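Side-chain contact in Cas13d (uncultured Ruminococcus sp, PDB 6IV9), which binds a CRISPR RNA and probably uses its two HEPN domains to mature that guide and cleave target RNA: residues R903-N906 / L907-Q911. The protein carries 2 engineered substitutions. Sequence-based numbering, arbitrary orientation.
Sequences RFKN and LSIEQ. With nucleotides of chain B.
Arg-903 and Leu-907 lie side by side on helix 901-908, probably part of the second HEPN domain; the helix presents Arg-903, Lys-905 and Asn-906 to the crRNA. The arginine grips the phosphate of A27 of chain B with two hydrogen bonds: NE gives a nearly straight one to OP1 (2.8 Å, 165°), at the guanidinium edge and in its plane, while NH2 donates to OP2 (2.9 Å). A leucine here would probably leave that phosphate without its charged mate and two donors. One turn on, ND2 of Asn-906 donates hydrogen bonds to N3 (3.0 Å) and O2' (2.9 Å) of A26 of chain B. NZ of Lys-905 donates to O3' of A2 of chain B, and more weakly to its O2'; the lysine chain bends at chi3 (63°), bringing NZ to the ribose while CE rests on Ile-909 CD1 at 3.8 Å.

Behind this shell, Arg-903 and Leu-907 pack on Ala-748 of helix 713-760, and Leu-907 N bonds to Arg-903 O. Further on, Lys-905 O accepts from Ser-908 N and Ile-909 N. Ser-908 OG donates to Phe-904 O at 2.8 Å and lies over one face of the Phe-904 ring, toward its rim, 3.7 Å from CE1.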
loop_
_atom_site.group_PDB
_atom_site.type_symbol
_atom_site.label_atom_id
_atom_site.label_comp_id
_atom_site.label_asym_id
_atom_site.label_seq_id
_atom_site.Cartn_x
_atom_site.Cartn_y
_atom_site.Cartn_z
ATOM N N ARG A 903 2.713 14.150 -14.240
ATOM C CA ARG A 903 1.538 13.319 -13.906
ATOM C C ARG A 903 0.688 13.139 -15.170
ATOM O O ARG A 903 0.385 12.032 -15.503
ATOM C CB ARG A 903 0.710 13.957 -12.791
ATOM C CG ARG A 903 -0.533 13.168 -12.424
ATOM C CD ARG A 903 -1.278 13.617 -11.187
ATOM N NE ARG A 903 -0.488 13.700 -9.984
ATOM C CZ ARG A 903 -0.211 14.825 -9.365
ATOM N NH1 ARG A 903 -0.727 15.951 -9.798
ATOM N NH2 ARG A 903 0.596 14.836 -8.333
ATOM N N PHE A 904 0.439 14.217 -15.899
ATOM C CA PHE A 904 -0.421 14.151 -17.105
ATOM C C PHE A 904 0.167 13.202 -18.145
ATOM O O PHE A 904 -0.558 12.404 -18.681
ATOM C CB PHE A 904 -0.578 15.542 -17.706
ATOM C CG PHE A 904 -1.300 15.573 -19.024
ATOM C CD1 PHE A 904 -2.672 15.440 -19.088
ATOM C CD2 PHE A 904 -0.605 15.740 -20.202
ATOM C CE1 PHE A 904 -3.331 15.469 -20.302
ATOM C CE2 PHE A 904 -1.263 15.758 -21.418
ATOM C CZ PHE A 904 -2.624 15.626 -21.459
ATOM N N LYS A 905 1.456 13.316 -18.426
ATOM C CA LYS A 905 2.082 12.405 -19.407
ATOM C C LYS A 905 2.078 10.962 -18.902
ATOM O O LYS A 905 1.733 10.090 -19.655
ATOM C CB LYS A 905 3.501 12.866 -19.716
ATOM C CG LYS A 905 3.567 14.161 -20.497
ATOM C CD LYS A 905 4.890 14.381 -21.142
ATOM C CE LYS A 905 5.235 13.341 -22.172
ATOM N NZ LYS A 905 6.587 13.546 -22.712
ATOM N N ASN A 906 2.420 10.757 -17.640
ATOM C CA ASN A 906 2.497 9.380 -17.102
ATOM C C ASN A 906 1.120 8.718 -17.151
ATOM O O ASN A 906 1.068 7.547 -17.409
ATOM C CB ASN A 906 3.116 9.326 -15.711
ATOM C CG ASN A 906 4.584 9.678 -15.682
ATOM O OD1 ASN A 906 5.200 9.871 -16.708
ATOM N ND2 ASN A 906 5.136 9.761 -14.492
ATOM N N LEU A 907 0.065 9.475 -16.888
ATOM C CA LEU A 907 -1.308 8.927 -16.839
ATOM C C LEU A 907 -1.939 8.843 -18.235
ATOM O O LEU A 907 -2.958 8.213 -18.337
ATOM C CB LEU A 907 -2.153 9.820 -15.929
ATOM C CG LEU A 907 -1.799 9.808 -14.445
ATOM C CD1 LEU A 907 -2.838 10.536 -13.622
ATOM C CD2 LEU A 907 -1.620 8.401 -13.933
ATOM N N SER A 908 -1.350 9.496 -19.236
ATOM C CA SER A 908 -1.935 9.550 -20.601
ATOM C C SER A 908 -1.208 8.657 -21.606
ATOM O O SER A 908 -1.824 8.284 -22.572
ATOM C CB SER A 908 -1.950 10.960 -21.116
ATOM O OG SER A 908 -2.710 11.803 -20.299
ATOM N N ILE A 909 0.059 8.359 -21.377
ATOM C CA ILE A 909 0.861 7.566 -22.344
ATOM C C ILE A 909 1.187 6.207 -21.735
ATOM O O ILE A 909 1.949 6.158 -20.810
ATOM C CB ILE A 909 2.108 8.378 -22.712
ATOM C CG1 ILE A 909 1.681 9.751 -23.223
ATOM C CG2 ILE A 909 2.969 7.632 -23.706
ATOM C CD1 ILE A 909 2.774 10.740 -23.305
ATOM N N GLU A 910 0.737 5.147 -22.383
ATOM C CA GLU A 910 0.847 3.781 -21.825
ATOM C C GLU A 910 2.308 3.439 -21.522
ATOM O O GLU A 910 2.546 2.861 -20.494
ATOM C CB GLU A 910 0.209 2.811 -22.813
ATOM C CG GLU A 910 0.360 1.353 -22.470
ATOM C CD GLU A 910 -0.525 0.452 -23.315
ATOM O OE1 GLU A 910 -1.185 0.940 -24.251
ATOM O OE2 GLU A 910 -0.557 -0.730 -23.038
ATOM N N GLN A 911 3.235 3.836 -22.384
ATOM C CA GLN A 911 4.675 3.523 -22.221
ATOM C C GLN A 911 5.262 4.180 -20.969
ATOM O O GLN A 911 6.234 3.678 -20.493
ATOM C CB GLN A 911 5.464 3.820 -23.494
ATOM C CG GLN A 911 4.818 3.233 -24.734
ATOM C CD GLN A 911 3.984 4.261 -25.460
ATOM O OE1 GLN A 911 2.788 4.369 -25.271
ATOM N NE2 GLN A 911 4.641 5.041 -26.309
ATOM P P A B 26 4.890 15.495 -7.781
ATOM O OP1 A B 26 3.545 16.102 -7.809
ATOM O OP2 A B 26 5.507 14.907 -6.578
ATOM O "O5'" A B 26 4.892 14.289 -8.825
ATOM C "C5'" A B 26 4.150 14.320 -10.030
ATOM C "C4'" A B 26 4.323 13.027 -10.778
ATOM O "O4'" A B 26 5.724 12.903 -11.118
ATOM C "C3'" A B 26 4.066 11.712 -10.040
ATOM O "O3'" A B 26 2.676 11.304 -10.098
ATOM C "C2'" A B 26 4.950 10.705 -10.798
ATOM O "O2'" A B 26 4.213 9.848 -11.705
ATOM C "C1'" A B 26 5.940 11.600 -11.567
ATOM N N9 A B 26 7.338 11.256 -11.309
ATOM C C8 A B 26 8.055 11.481 -10.161
ATOM N N7 A B 26 9.242 10.929 -10.164
ATOM C C5 A B 26 9.334 10.346 -11.419
ATOM C C6 A B 26 10.330 9.582 -12.031
ATOM N N6 A B 26 11.527 9.349 -11.485
ATOM N N1 A B 26 10.064 9.063 -13.252
ATOM C C2 A B 26 8.886 9.339 -13.815
ATOM N N3 A B 26 7.844 9.992 -13.306
ATOM C C4 A B 26 8.160 10.533 -12.128
ATOM P P A B 27 1.750 11.258 -8.800
ATOM O OP1 A B 27 0.342 11.136 -9.305
ATOM O OP2 A B 27 2.051 12.385 -7.919
ATOM O "O5'" A B 27 2.261 10.052 -7.932
ATOM C "C5'" A B 27 2.028 8.726 -8.454
ATOM C "C4'" A B 27 2.550 7.724 -7.498
ATOM O "O4'" A B 27 2.284 6.408 -7.984
ATOM C "C3'" A B 27 4.069 7.756 -7.320
ATOM O "O3'" A B 27 4.414 8.309 -6.065
ATOM C "C2'" A B 27 4.489 6.274 -7.343
ATOM O "O2'" A B 27 5.285 5.925 -6.219
ATOM C "C1'" A B 27 3.134 5.548 -7.331
ATOM N N9 A B 27 3.141 4.273 -8.028
ATOM C C8 A B 27 2.718 3.091 -7.478
ATOM N N7 A B 27 2.904 2.055 -8.248
ATOM C C5 A B 27 3.474 2.589 -9.398
ATOM C C6 A B 27 3.882 2.007 -10.611
ATOM N N6 A B 27 3.802 0.697 -10.865
ATOM N N1 A B 27 4.439 2.818 -11.544
ATOM C C2 A B 27 4.514 4.127 -11.284
ATOM N N3 A B 27 4.108 4.795 -10.209
ATOM C C4 A B 27 3.605 3.958 -9.285
ATOM P P A B 2 13.127 10.050 -22.041
ATOM O OP1 A B 2 13.391 10.439 -23.413
ATOM O OP2 A B 2 14.178 10.144 -21.050
ATOM O "O5'" A B 2 11.950 10.928 -21.459
ATOM C "C5'" A B 2 10.803 11.244 -22.209
ATOM C "C4'" A B 2 9.630 11.449 -21.303
ATOM O "O4'" A B 2 9.595 10.452 -20.260
ATOM C "C3'" A B 2 9.700 12.761 -20.552
ATOM O "O3'" A B 2 9.338 13.773 -21.448
ATOM C "C2'" A B 2 8.772 12.484 -19.387
ATOM O "O2'" A B 2 7.434 12.542 -19.765
ATOM C "C1'" A B 2 9.151 11.043 -19.059
ATOM N N9 A B 2 10.209 10.940 -18.058
ATOM C C8 A B 2 11.447 10.374 -18.186
ATOM N N7 A B 2 12.174 10.440 -17.100
ATOM C C5 A B 2 11.352 11.087 -16.190
ATOM C C6 A B 2 11.534 11.456 -14.848
ATOM N N6 A B 2 12.651 11.233 -14.161
ATOM N N1 A B 2 10.521 12.100 -14.236
ATOM C C2 A B 2 9.403 12.330 -14.924
ATOM N N3 A B 2 9.112 12.032 -16.181
ATOM C C4 A B 2 10.142 11.407 -16.770
#